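PDB 6KHO: tryptophan decarboxylase 1 from Oryza sativa subsp. japonica, which catalyses the pyridoxal 5'-phosphate-dependent decarboxylation of L-tryptophan to tryptamine, and of 5-hydroxy-L-tryptophan to serotonin, as part of serotonin biosynthesis. Local coordinates for residues L180-A185 with W294-A299; V207-A210 with T216-K219; D211-T216 with C267-T272; T273-V278 with V427-N432; H313-V318 with D322-S327. One frame throughout, in Å; residues are numbered along the deposited sequence.

How the interactions relate
Interactions 1, 2, 3 and 5 all reach the seven-stranded mixed sheet of the decarboxylase core. Neighbouring strands 205-210, 262-269, 294-298 and 323-326 carry interactions 2, 3, 1 and 5 in that order across the sheet. Interactions 2 and 3 lie closest, with centres 8 Å apart, and share Thr216. Along the chain both are nested inside the loop closed by interaction 1, whereas interaction 5 is nested inside the longer loop closed by interaction 4. Interaction 4, whose centre is 23 Å from that of interaction 1, ties the loop after strand 262-269 to the smaller antiparallel sheet. Interactions 1, 3 and 4 each touch the cofactor, so its pocket draws on the C-terminal ends of central strands and on the loops that follow them.

Interaction 1. Residues L180-A185 with W294-A299; sequences LVTLVA and WVHVDA. With PLP (pyridoxal-5'-phosphate), chain C.
Thr182 and Ala185, one helical turn apart on helix 175-194, rest on Trp294 and His296 of strand 294-298, a helix-on-sheet layer in the large domain of a fold type I PLP enzyme. The helix and strand segments run antiparallel (171°), their axes approaching to 9.5 Å, and Trp294 and His296 are alternate residues that point to the helix side. Packing against the indole comes first. The carbonyl O of Thr182 lies 4.1 Å above the indole plane of Trp294, over its centre, while Thr182 CB comes to 3.8 Å from Trp294 NE1. Ala185 CB makes the apolar contact, sitting obliquely against the far end of the same indole, 4.0 Å from Trp294 CZ3. With CG anti to the backbone N (chi1 -170°), the Trp294 ring is carried toward the helix. Polar groups find their partners outside the two segments: Ser323 OG is hydrogen-bonded to both Trp294 NE1 and His296 ND1, and Thr182 OG1 to Tyr265 OH and Ala178 O. Thr182 OG1 itself stays 4.1 Å from His296 ND1. Two residues beyond His296 the chain meets the cofactor, as expected for the aspartate facing the pyridine nitrogen in such enzymes: Asp298 OD2 lies 2.8 Å from N1 of PLP.

Interaction 2. Residues V207-A210 with T216-K219; sequences VYAA and TFFK
Ala209 CB projects from strand 205-210 toward the rings of Phe217 and Phe218 on helix 215-223. The tight part is the Phe217 side: Ala209 CB stands 3.5 Å from Phe217 CE2, approaching obliquely, and the backbone O of Tyr208 lies 4.2 Å from the same CE2. This ring reaches the strand because its CG is anti to the backbone N (chi1 170°). Cys267, Met179 and Leu183 also pack on it, so it is buried from several directions. Phe218, partly exposed, makes the looser part. Its CZ is 4.2 Å from Ala209 CB, and the carbonyl O of Ala210, an oxygen already hydrogen-bonded to Thr213 OG1, comes to the ring edge, in plane, 3.9 Å from Phe218 CZ. Farther along the helix, Lys219 NZ is hydrogen-bonded to Gln377 O of the second subunit. The packing joins the first strand and the helix of a beta-alpha-beta unit, strand 205-210, helix 215-223 and strand 231-234, in which the helix crosses over between two parallel neighbours of the large sheet.

Interaction 3. Residues D211-T216 with C267-T272; sequences DQTHST and CATVGT. With PLP (pyridoxal-5'-phosphate), chain C.
Beside the cofactor pocket of this fold type I decarboxylase, to which His214 and Gly271 belong, Gln212 and Thr213 from the loop that precedes helix 215-223 meet Cys267 and Thr269 at the C-terminal end of strand 262-269 and Thr272 in the loop beyond. Direct touching is apolar or distant: Gln212 CB packs on Thr272 CG2 at 3.7 Å, and Thr213 CG2 reaches Cys267 SG at 4.2 Å. The hydroxyl of Thr213 is hydrogen-bonded to Ala210 O. Water joins the polar parts instead. One molecule donates to Gln212 OE1 and also bonds Thr272 OG1, whose other partner is Ala277 N; the bend of Gln212 at chi2 (-52°) turns its amide back, and Gln212 NE2 donates to Asp211 OD1 from above the carboxylate plane. A second water accepts from His214 N at 2.9 Å and bonds Thr269 OG1, linking the loop to the strand beside the cofactor. His214, a residue of the serotonin site, takes the N-cap position of the helix. Thr216 N donates to His214 ND1 at 3.2 Å, the donor lying 12° out of the imidazole plane, which limits rotation of the ring. Val380 of the second subunit also packs against His214. Held this way, the ring covers the cofactor with one face, C6 of PLP lying 3.6 Å from the His214 ring plane and offset toward the rim.

Interaction 4. Residues T273-V278 with V427-N432; sequences TSSNAV and VVVPRN. With PLP (pyridoxal-5'-phosphate), chain C.
Asn276 has left-handed helical backbone angles (phi 56°, psi 41°), a region that asparagine enters more readily than most other non-glycine residues, and its carbonyl O takes the one direct hydrogen bond between two loops that form no regular structure where they touch. Asn432 ND2 donates to Asn276 O at 2.9 Å, with a C=O...N angle of 165° and the acceptor in the amide plane of Asn432. Having CG anti to its carbonyl carbon directs the Asn432 amide toward the 273-278 loop, where Val278 CG2 lies 4.0 Å from Asn432 ND2, the two side chains crossing obliquely. A water fills a second polar position between the backbones: it lies 2.8 Å from Ser275 O and 2.7 Å from Pro430 O, and accepts from Asn432 N at 3.3 Å. Counting its surroundings, this water has more acceptors in reach than protons, so its donations cannot all be made at once. Val429 CG2 adds van der Waals contact, 3.7 Å from Ser275 O and also against Ser275 CB. At the start of the loop Thr273 OG1 comes within 3.5 Å of PLP O3, and Asn276 packs on Phe104, a serotonin-binding residue. The contact joins the loop between strand 262-269 and helix 281-289 to the connection between strands 425-427 and 435-440, with strand 474-478 packed against Val429 and helix 386-420 against Arg431.

Interaction 5. Residues H313-V318 with D322-S327; sequences HHLDGV and DSISMS
A type II beta turn, Leu315 to Val318, brings Leu315 and Val318 against Ile324 of strand 323-326, within the loop that leads from strand 294-298 into that strand. The side chain of Ile324 carries the whole strand side of the contact through one methyl: Ile324 CD1 lies 3.8 Å from Leu315 CD2 and equally 3.8 Å from Val318 CG2. CG1 of Ile324 is anti to the backbone N (chi1 175°), and chi2 is also extended, so the delta methyl is thrust out between the two loop side chains. The Ile324 side chain crosses that of Val318 at about a right angle and that of Leu315 at a slant. No polar atom takes part in this touching, and all three residues are buried. Backbone bonds fix the shape of the loop: Val318 N donates to Leu315 O at 2.9 Å across the turn, and Asp316 N to His313 O at 3.1 Å at the end of the preceding 3-10 segment. Gly317 supplies the positive phi (99°) that the third position of a type II turn uses. Alternation along the strand sorts its neighbours. Ser323 and Ser325 touch helix 175-194, while Ile324 points to the loop, so the loop covers the face of the sheet turned from that helix. Within the sheet, strand 323-326 lies between strand 294-298, to which it is parallel, and strand 339-343, to which it is antiparallel.

Interaction 1. Residues L180-A185 with W294-A299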
# COMPACT_ATOMS: atom_id res chain seq x y z
N LEU A 180 -10.26 -7.62 1.80
CA LEU A 180 -9.53 -8.88 1.90
C LEU A 180 -9.35 -9.30 3.36
O LEU A 180 -9.54 -10.47 3.71
CB LEU A 180 -8.18 -8.76 1.21
CG LEU A 180 -7.19 -9.92 1.37
CD1 LEU A 180 -7.81 -11.26 0.91
CD2 LEU A 180 -5.92 -9.67 0.59
N VAL A 181 -8.96 -8.36 4.22
CA VAL A 181 -8.66 -8.78 5.59
C VAL A 181 -9.95 -9.14 6.33
O VAL A 181 -9.96 -10.06 7.16
CB VAL A 181 -7.83 -7.71 6.33
CG1 VAL A 181 -6.49 -7.45 5.60
CG2 VAL A 181 -8.60 -6.40 6.53
N THR A 182 -11.07 -8.46 6.05
CA THR A 182 -12.31 -8.85 6.72
C THR A 182 -12.87 -10.14 6.14
O THR A 182 -13.48 -10.93 6.87
CB THR A 182 -13.37 -7.74 6.65
OG1 THR A 182 -13.63 -7.38 5.28
CG2 THR A 182 -12.91 -6.52 7.44
N LEU A 183 -12.69 -10.38 4.83
CA LEU A 183 -13.06 -11.67 4.26
C LEU A 183 -12.26 -12.80 4.89
O LEU A 183 -12.79 -13.89 5.12
CB LEU A 183 -12.84 -11.68 2.75
CG LEU A 183 -13.92 -11.05 1.88
CD1 LEU A 183 -13.32 -10.65 0.54
CD2 LEU A 183 -15.06 -12.06 1.70
N VAL A 184 -10.98 -12.56 5.16
CA VAL A 184 -10.15 -13.60 5.76
C VAL A 184 -10.62 -13.88 7.19
O VAL A 184 -10.72 -15.04 7.60
CB VAL A 184 -8.67 -13.21 5.70
CG1 VAL A 184 -7.86 -14.06 6.68
CG2 VAL A 184 -8.14 -13.42 4.28
N ALA A 185 -10.95 -12.84 7.94
CA ALA A 185 -11.45 -13.06 9.30
C ALA A 185 -12.77 -13.83 9.27
O ALA A 185 -12.97 -14.78 10.04
CB ALA A 185 -11.61 -11.72 10.02
N TRP A 294 -20.73 -12.48 8.37
CA TRP A 294 -20.07 -11.18 8.50
C TRP A 294 -20.70 -10.18 7.54
O TRP A 294 -20.98 -10.50 6.38
CB TRP A 294 -18.58 -11.34 8.18
CG TRP A 294 -17.70 -10.18 8.49
CD1 TRP A 294 -17.65 -8.98 7.83
CD2 TRP A 294 -16.69 -10.13 9.50
NE1 TRP A 294 -16.68 -8.17 8.40
CE2 TRP A 294 -16.08 -8.86 9.42
CE3 TRP A 294 -16.25 -11.04 10.47
CZ2 TRP A 294 -15.05 -8.47 10.28
CZ3 TRP A 294 -15.22 -10.65 11.32
CH2 TRP A 294 -14.63 -9.38 11.21
N VAL A 295 -20.93 -8.96 8.02
CA VAL A 295 -21.43 -7.88 7.17
C VAL A 295 -20.39 -6.76 7.13
O VAL A 295 -20.08 -6.16 8.17
CB VAL A 295 -22.77 -7.33 7.65
CG1 VAL A 295 -23.19 -6.18 6.76
CG2 VAL A 295 -23.84 -8.43 7.61
N HIS A 296 -19.88 -6.47 5.95
CA HIS A 296 -19.01 -5.32 5.73
C HIS A 296 -19.74 -4.27 4.89
O HIS A 296 -20.43 -4.61 3.92
CB HIS A 296 -17.71 -5.74 5.03
CG HIS A 296 -16.79 -4.59 4.75
ND1 HIS A 296 -15.98 -4.04 5.72
CD2 HIS A 296 -16.58 -3.87 3.63
CE1 HIS A 296 -15.29 -3.04 5.20
NE2 HIS A 296 -15.64 -2.91 3.93
N VAL A 297 -19.61 -3.00 5.28
CA VAL A 297 -20.16 -1.88 4.52
C VAL A 297 -19.01 -1.20 3.76
O VAL A 297 -18.05 -0.72 4.37
CB VAL A 297 -20.89 -0.89 5.43
CG1 VAL A 297 -21.31 0.36 4.64
CG2 VAL A 297 -22.10 -1.55 6.11
N ASP A 298 -19.12 -1.17 2.43
CA ASP A 298 -18.18 -0.43 1.57
C ASP A 298 -18.77 0.94 1.30
O ASP A 298 -19.75 1.06 0.55
CB ASP A 298 -17.94 -1.18 0.26
CG ASP A 298 -17.07 -0.39 -0.74
OD1 ASP A 298 -16.45 0.64 -0.36
OD2 ASP A 298 -16.99 -0.80 -1.91
N ALA A 299 -18.19 1.98 1.92
CA ALA A 299 -18.62 3.36 1.70
C ALA A 299 -17.45 4.20 1.20
O ALA A 299 -17.26 5.33 1.64
CB ALA A 299 -19.22 3.96 2.96
N1 PLP C . -15.53 0.61 -3.77
C2 PLP C . -16.17 1.80 -4.07
C2A PLP C . -17.62 2.01 -3.75
C3 PLP C . -15.47 2.83 -4.68
O3 PLP C . -16.11 4.00 -4.97
C4 PLP C . -14.12 2.67 -4.97
C4A PLP C . -13.28 3.88 -5.27
C5 PLP C . -13.48 1.48 -4.68
C6 PLP C . -14.19 0.45 -4.08
C5A PLP C . -12.01 1.36 -5.04
O4P PLP C . -11.37 0.26 -4.45
P PLP C . -9.76 0.25 -4.21
O1P PLP C . -9.04 0.66 -5.46
O2P PLP C . -9.39 -1.14 -3.78
O3P PLP C . -9.36 1.24 -3.13

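Interaction 2. Residues V207-A210 with T216-K219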
# COMPACT_ATOMS: atom_id res chain seq x y z
N VAL A 207 -20.42 -16.36 -0.28
CA VAL A 207 -20.38 -14.92 -0.02
C VAL A 207 -21.32 -14.22 -0.99
O VAL A 207 -21.64 -14.73 -2.07
CB VAL A 207 -18.95 -14.34 -0.13
CG1 VAL A 207 -18.00 -15.09 0.78
CG2 VAL A 207 -18.45 -14.38 -1.57
N TYR A 208 -21.77 -13.02 -0.59
CA TYR A 208 -22.88 -12.32 -1.22
C TYR A 208 -22.61 -10.83 -1.38
O TYR A 208 -22.13 -10.17 -0.45
CB TYR A 208 -24.18 -12.49 -0.41
CG TYR A 208 -24.45 -13.93 -0.06
CD1 TYR A 208 -23.80 -14.53 1.01
CD2 TYR A 208 -25.32 -14.70 -0.82
CE1 TYR A 208 -24.01 -15.85 1.32
CE2 TYR A 208 -25.54 -16.04 -0.51
CZ TYR A 208 -24.88 -16.60 0.57
OH TYR A 208 -25.07 -17.91 0.91
N ALA A 209 -22.95 -10.30 -2.55
CA ALA A 209 -22.97 -8.86 -2.75
C ALA A 209 -23.90 -8.55 -3.92
O ALA A 209 -24.14 -9.39 -4.78
CB ALA A 209 -21.56 -8.33 -3.02
N ALA A 210 -24.43 -7.33 -3.92
CA ALA A 210 -25.20 -6.86 -5.06
C ALA A 210 -24.35 -6.79 -6.32
O ALA A 210 -23.12 -6.63 -6.27
CB ALA A 210 -25.80 -5.48 -4.76
N THR A 216 -13.69 -5.09 -7.42
CA THR A 216 -12.60 -5.48 -6.54
C THR A 216 -13.04 -6.35 -5.37
O THR A 216 -12.21 -7.08 -4.82
CB THR A 216 -11.88 -4.22 -6.02
OG1 THR A 216 -10.56 -4.57 -5.61
CG2 THR A 216 -12.64 -3.57 -4.86
N PHE A 217 -14.32 -6.31 -4.98
CA PHE A 217 -14.80 -7.22 -3.94
C PHE A 217 -14.72 -8.67 -4.40
O PHE A 217 -14.23 -9.54 -3.68
CB PHE A 217 -16.25 -6.91 -3.56
CG PHE A 217 -16.86 -7.96 -2.67
CD1 PHE A 217 -16.40 -8.14 -1.36
CD2 PHE A 217 -17.87 -8.78 -3.12
CE1 PHE A 217 -16.95 -9.11 -0.54
CE2 PHE A 217 -18.43 -9.77 -2.29
CZ PHE A 217 -17.97 -9.93 -1.00
N PHE A 218 -15.21 -8.94 -5.61
CA PHE A 218 -15.19 -10.30 -6.12
C PHE A 218 -13.77 -10.80 -6.29
O PHE A 218 -13.50 -11.98 -6.06
CB PHE A 218 -16.00 -10.36 -7.41
CG PHE A 218 -17.41 -9.85 -7.25
CD1 PHE A 218 -18.37 -10.63 -6.62
CD2 PHE A 218 -17.76 -8.58 -7.67
CE1 PHE A 218 -19.67 -10.15 -6.44
CE2 PHE A 218 -19.05 -8.11 -7.50
CZ PHE A 218 -20.00 -8.90 -6.88
N LYS A 219 -12.85 -9.90 -6.65
CA LYS A 219 -11.45 -10.29 -6.76
C LYS A 219 -10.86 -10.64 -5.40
O LYS A 219 -10.11 -11.61 -5.27
CB LYS A 219 -10.65 -9.17 -7.44
CG LYS A 219 -9.16 -9.41 -7.47
CD LYS A 219 -8.43 -8.32 -8.26
CE LYS A 219 -6.96 -8.30 -7.91
NZ LYS A 219 -6.31 -7.06 -8.42

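Interaction 3. Residues D211-T216 with C267-T272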
# COMPACT_ATOMS: atom_id res chain seq x y z
N ASP A 211 -25.01 -6.89 -7.48
CA ASP A 211 -24.26 -6.78 -8.72
C ASP A 211 -23.73 -5.37 -8.98
O ASP A 211 -22.99 -5.19 -9.94
CB ASP A 211 -25.10 -7.26 -9.91
CG ASP A 211 -26.36 -6.44 -10.13
OD1 ASP A 211 -26.54 -5.40 -9.47
OD2 ASP A 211 -27.19 -6.86 -10.97
N GLN A 212 -24.10 -4.38 -8.17
CA GLN A 212 -23.50 -3.05 -8.27
C GLN A 212 -22.21 -2.93 -7.46
O GLN A 212 -21.54 -1.89 -7.54
CB GLN A 212 -24.50 -1.98 -7.81
CG GLN A 212 -25.78 -1.91 -8.64
CD GLN A 212 -25.49 -1.80 -10.12
OE1 GLN A 212 -24.92 -0.80 -10.58
NE2 GLN A 212 -25.86 -2.83 -10.87
N THR A 213 -21.86 -3.94 -6.68
CA THR A 213 -20.66 -3.88 -5.86
C THR A 213 -19.43 -3.80 -6.75
O THR A 213 -19.37 -4.42 -7.81
CB THR A 213 -20.59 -5.10 -4.94
OG1 THR A 213 -21.74 -5.10 -4.08
CG2 THR A 213 -19.33 -5.07 -4.07
N HIS A 214 -18.45 -3.00 -6.31
CA HIS A 214 -17.22 -2.82 -7.08
C HIS A 214 -16.57 -4.15 -7.39
O HIS A 214 -16.55 -5.06 -6.56
CB HIS A 214 -16.26 -1.92 -6.31
CG HIS A 214 -15.23 -1.27 -7.17
ND1 HIS A 214 -14.09 -1.92 -7.60
CD2 HIS A 214 -15.17 -0.02 -7.69
CE1 HIS A 214 -13.36 -1.09 -8.33
NE2 HIS A 214 -13.99 0.07 -8.40
N SER A 215 -16.04 -4.27 -8.62
CA SER A 215 -15.44 -5.52 -9.07
C SER A 215 -14.33 -6.00 -8.16
O SER A 215 -14.07 -7.21 -8.09
CB SER A 215 -14.90 -5.36 -10.49
OG SER A 215 -13.97 -4.29 -10.56
N THR A 216 -13.69 -5.09 -7.42
CA THR A 216 -12.60 -5.48 -6.54
C THR A 216 -13.04 -6.35 -5.37
O THR A 216 -12.21 -7.08 -4.82
CB THR A 216 -11.88 -4.22 -6.02
OG1 THR A 216 -10.56 -4.57 -5.61
CG2 THR A 216 -12.64 -3.57 -4.86
N CYS A 267 -21.32 -8.15 1.54
CA CYS A 267 -20.85 -6.78 1.32
C CYS A 267 -22.03 -5.89 0.93
O CYS A 267 -22.68 -6.15 -0.08
CB CYS A 267 -19.76 -6.71 0.25
SG CYS A 267 -18.98 -5.05 0.11
N ALA A 268 -22.29 -4.87 1.74
CA ALA A 268 -23.26 -3.84 1.40
C ALA A 268 -22.51 -2.57 1.01
O ALA A 268 -21.51 -2.23 1.64
CB ALA A 268 -24.18 -3.54 2.59
N THR A 269 -22.98 -1.89 -0.03
CA THR A 269 -22.32 -0.69 -0.52
C THR A 269 -23.20 0.53 -0.33
O THR A 269 -24.38 0.53 -0.72
CB THR A 269 -21.94 -0.82 -2.01
OG1 THR A 269 -21.06 -1.93 -2.18
CG2 THR A 269 -21.22 0.46 -2.50
N VAL A 270 -22.64 1.58 0.27
CA VAL A 270 -23.28 2.89 0.36
C VAL A 270 -22.56 3.79 -0.64
O VAL A 270 -21.45 4.27 -0.38
CB VAL A 270 -23.24 3.46 1.78
CG1 VAL A 270 -23.85 4.86 1.80
CG2 VAL A 270 -23.98 2.53 2.73
N GLY A 271 -23.20 4.04 -1.79
CA GLY A 271 -22.60 4.85 -2.83
C GLY A 271 -21.87 4.03 -3.88
O GLY A 271 -20.64 4.10 -4.00
N THR A 272 -22.60 3.25 -4.66
CA THR A 272 -21.96 2.36 -5.62
C THR A 272 -21.23 3.17 -6.70
O THR A 272 -21.56 4.32 -6.98
CB THR A 272 -22.97 1.44 -6.31
OG1 THR A 272 -23.91 2.24 -7.03
CG2 THR A 272 -23.70 0.55 -5.29
N1 PLP C . -15.53 0.61 -3.77
C2 PLP C . -16.17 1.80 -4.07
C2A PLP C . -17.62 2.01 -3.75
C3 PLP C . -15.47 2.83 -4.68
O3 PLP C . -16.11 4.00 -4.97
C4 PLP C . -14.12 2.67 -4.97
C4A PLP C . -13.28 3.88 -5.27
C5 PLP C . -13.48 1.48 -4.68
C6 PLP C . -14.19 0.45 -4.08
C5A PLP C . -12.01 1.36 -5.04
O4P PLP C . -11.37 0.26 -4.45
P PLP C . -9.76 0.25 -4.21
O1P PLP C . -9.04 0.66 -5.46
O2P PLP C . -9.39 -1.14 -3.78
O3P PLP C . -9.36 1.24 -3.13
O HOH W 1 -25.06 1.50 -9.23
O HOH W 2 -24.37 -5.54 -1.82
O HOH W 3 -18.74 -1.56 -3.84

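Interaction 4. Residues T273-V278 with V427-N432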
# COMPACT_ATOMS: atom_id res chain seq x y z
N THR A 273 -20.25 2.52 -7.33
CA THR A 273 -19.39 3.21 -8.29
C THR A 273 -20.16 3.62 -9.53
O THR A 273 -19.95 4.72 -10.06
CB THR A 273 -18.22 2.30 -8.66
OG1 THR A 273 -17.46 1.99 -7.49
CG2 THR A 273 -17.31 3.00 -9.66
N SER A 274 -21.04 2.76 -10.03
CA SER A 274 -21.73 3.04 -11.28
C SER A 274 -22.69 4.22 -11.14
O SER A 274 -22.56 5.23 -11.84
CB SER A 274 -22.47 1.80 -11.77
OG SER A 274 -23.19 2.10 -12.96
N SER A 275 -23.66 4.11 -10.24
CA SER A 275 -24.75 5.08 -10.19
C SER A 275 -25.04 5.60 -8.78
O SER A 275 -26.09 6.22 -8.58
CB SER A 275 -26.03 4.46 -10.78
OG SER A 275 -26.58 3.48 -9.92
N ASN A 276 -24.14 5.39 -7.82
CA ASN A 276 -24.34 5.83 -6.44
C ASN A 276 -25.63 5.27 -5.84
O ASN A 276 -26.36 5.97 -5.15
CB ASN A 276 -24.32 7.36 -6.33
CG ASN A 276 -22.92 7.90 -6.12
OD1 ASN A 276 -21.95 7.14 -6.03
ND2 ASN A 276 -22.81 9.22 -6.04
N ALA A 277 -25.90 4.00 -6.13
CA ALA A 277 -26.95 3.32 -5.39
C ALA A 277 -26.52 3.13 -3.94
O ALA A 277 -25.33 3.15 -3.61
CB ALA A 277 -27.27 1.97 -6.04
N VAL A 278 -27.51 2.96 -3.05
CA VAL A 278 -27.25 2.82 -1.62
C VAL A 278 -27.99 1.59 -1.10
O VAL A 278 -29.22 1.55 -1.15
CB VAL A 278 -27.68 4.06 -0.83
CG1 VAL A 278 -27.59 3.77 0.66
CG2 VAL A 278 -26.80 5.27 -1.20
N VAL A 427 -32.21 12.25 -16.74
CA VAL A 427 -31.43 11.84 -15.58
C VAL A 427 -31.85 10.42 -15.24
O VAL A 427 -33.03 10.17 -14.94
CB VAL A 427 -31.64 12.78 -14.38
CG1 VAL A 427 -30.99 12.21 -13.12
CG2 VAL A 427 -31.07 14.17 -14.70
N VAL A 428 -30.90 9.49 -15.27
CA VAL A 428 -31.24 8.07 -15.29
C VAL A 428 -31.65 7.56 -13.91
O VAL A 428 -32.57 6.75 -13.79
CB VAL A 428 -30.06 7.27 -15.88
CG1 VAL A 428 -30.23 5.79 -15.61
CG2 VAL A 428 -29.97 7.53 -17.38
N VAL A 429 -30.97 7.99 -12.85
CA VAL A 429 -31.33 7.58 -11.49
C VAL A 429 -31.37 8.82 -10.61
O VAL A 429 -30.82 9.87 -10.97
CB VAL A 429 -30.35 6.53 -10.92
CG1 VAL A 429 -30.33 5.26 -11.76
CG2 VAL A 429 -28.93 7.13 -10.78
N PRO A 430 -32.02 8.73 -9.44
CA PRO A 430 -31.95 9.86 -8.50
C PRO A 430 -30.51 10.10 -8.06
O PRO A 430 -29.72 9.16 -7.93
CB PRO A 430 -32.83 9.40 -7.32
CG PRO A 430 -33.68 8.30 -7.88
CD PRO A 430 -32.88 7.64 -8.95
N ARG A 431 -30.18 11.37 -7.84
CA ARG A 431 -28.83 11.76 -7.42
C ARG A 431 -28.79 11.80 -5.89
O ARG A 431 -29.51 12.58 -5.27
CB ARG A 431 -28.45 13.12 -8.01
CG ARG A 431 -27.11 13.70 -7.52
CD ARG A 431 -27.08 15.23 -7.61
NE ARG A 431 -28.21 15.81 -6.91
CZ ARG A 431 -28.31 15.90 -5.58
NH1 ARG A 431 -27.33 15.46 -4.80
NH2 ARG A 431 -29.40 16.43 -5.03
N ASN A 432 -27.95 10.95 -5.29
CA ASN A 432 -27.79 10.93 -3.84
C ASN A 432 -26.65 11.82 -3.35
O ASN A 432 -26.74 12.39 -2.25
CB ASN A 432 -27.55 9.50 -3.35
CG ASN A 432 -28.77 8.62 -3.51
OD1 ASN A 432 -29.87 9.01 -3.14
ND2 ASN A 432 -28.58 7.43 -4.08
N1 PLP C . -15.53 0.61 -3.77
C2 PLP C . -16.17 1.80 -4.07
C2A PLP C . -17.62 2.01 -3.75
C3 PLP C . -15.47 2.83 -4.68
O3 PLP C . -16.11 4.00 -4.97
C4 PLP C . -14.12 2.67 -4.97
C4A PLP C . -13.28 3.88 -5.27
C5 PLP C . -13.48 1.48 -4.68
C6 PLP C . -14.19 0.45 -4.08
C5A PLP C . -12.01 1.36 -5.04
O4P PLP C . -11.37 0.26 -4.45
P PLP C . -9.76 0.25 -4.21
O1P PLP C . -9.04 0.66 -5.46
O2P PLP C . -9.39 -1.14 -3.78
O3P PLP C . -9.36 1.24 -3.13
O HOH W 4 -27.19 8.46 -7.27

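Interaction 5. Residues H313-V318 with D322-S327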
# COMPACT_ATOMS: atom_id res chain seq x y z
N HIS A 313 -28.05 9.47 7.50
CA HIS A 313 -29.08 8.42 7.50
C HIS A 313 -28.72 7.25 6.59
O HIS A 313 -29.23 6.14 6.81
CB HIS A 313 -30.44 8.99 7.09
CG HIS A 313 -30.49 9.48 5.67
ND1 HIS A 313 -30.88 8.68 4.62
CD2 HIS A 313 -30.19 10.69 5.13
CE1 HIS A 313 -30.83 9.37 3.50
NE2 HIS A 313 -30.41 10.59 3.78
N HIS A 314 -27.86 7.46 5.59
CA HIS A 314 -27.43 6.35 4.74
C HIS A 314 -26.65 5.30 5.50
O HIS A 314 -26.43 4.21 4.98
CB HIS A 314 -26.59 6.87 3.57
CG HIS A 314 -27.36 7.69 2.59
ND1 HIS A 314 -28.39 7.18 1.83
CD2 HIS A 314 -27.25 9.00 2.24
CE1 HIS A 314 -28.88 8.13 1.06
NE2 HIS A 314 -28.21 9.25 1.28
N LEU A 315 -26.19 5.62 6.71
CA LEU A 315 -25.43 4.66 7.52
C LEU A 315 -26.26 4.09 8.67
O LEU A 315 -25.71 3.37 9.50
CB LEU A 315 -24.16 5.32 8.06
CG LEU A 315 -23.05 5.55 7.03
CD1 LEU A 315 -21.79 6.08 7.73
CD2 LEU A 315 -22.76 4.26 6.27
N ASP A 316 -27.55 4.40 8.74
CA ASP A 316 -28.37 3.81 9.79
C ASP A 316 -28.32 2.29 9.70
O ASP A 316 -28.42 1.71 8.62
CB ASP A 316 -29.81 4.32 9.69
CG ASP A 316 -29.93 5.79 10.10
OD1 ASP A 316 -28.89 6.40 10.46
OD2 ASP A 316 -31.04 6.34 10.06
N GLY A 317 -28.11 1.65 10.85
CA GLY A 317 -27.90 0.22 10.90
C GLY A 317 -26.45 -0.19 11.00
O GLY A 317 -26.18 -1.38 11.26
N VAL A 318 -25.50 0.74 10.80
CA VAL A 318 -24.09 0.41 10.87
C VAL A 318 -23.73 -0.14 12.25
O VAL A 318 -22.81 -0.95 12.39
CB VAL A 318 -23.22 1.64 10.51
CG1 VAL A 318 -23.34 2.72 11.57
CG2 VAL A 318 -21.77 1.23 10.33
N ASP A 322 -20.37 -5.70 11.04
CA ASP A 322 -19.09 -6.07 11.64
C ASP A 322 -17.96 -5.11 11.29
O ASP A 322 -17.01 -4.97 12.07
CB ASP A 322 -18.72 -7.47 11.20
CG ASP A 322 -19.67 -8.50 11.78
OD1 ASP A 322 -19.53 -8.80 12.98
OD2 ASP A 322 -20.56 -8.96 11.06
N SER A 323 -18.05 -4.45 10.14
CA SER A 323 -16.94 -3.63 9.67
C SER A 323 -17.45 -2.65 8.63
O SER A 323 -18.47 -2.88 7.98
CB SER A 323 -15.82 -4.49 9.10
OG SER A 323 -16.30 -5.30 8.05
N ILE A 324 -16.73 -1.54 8.48
CA ILE A 324 -17.08 -0.50 7.52
C ILE A 324 -15.79 0.18 7.09
O ILE A 324 -14.89 0.39 7.91
CB ILE A 324 -18.10 0.51 8.11
CG1 ILE A 324 -18.37 1.66 7.12
CG2 ILE A 324 -17.60 1.09 9.41
CD1 ILE A 324 -19.64 2.47 7.42
N SER A 325 -15.68 0.48 5.80
CA SER A 325 -14.52 1.19 5.28
C SER A 325 -14.98 2.36 4.43
O SER A 325 -16.06 2.33 3.82
CB SER A 325 -13.61 0.27 4.45
OG SER A 325 -14.32 -0.36 3.38
N MET A 326 -14.16 3.41 4.41
CA MET A 326 -14.34 4.53 3.50
C MET A 326 -12.96 5.12 3.21
O MET A 326 -12.00 4.89 3.95
CB MET A 326 -15.28 5.59 4.09
CG MET A 326 -14.98 5.95 5.50
SD MET A 326 -13.94 7.40 5.58
CE MET A 326 -15.26 8.60 5.69
N SER A 327 -12.88 5.87 2.12
CA SER A 327 -11.60 6.37 1.63
C SER A 327 -11.57 7.89 1.68
O SER A 327 -12.19 8.55 0.83
CB SER A 327 -11.32 5.87 0.22
OG SER A 327 -11.10 4.47 0.23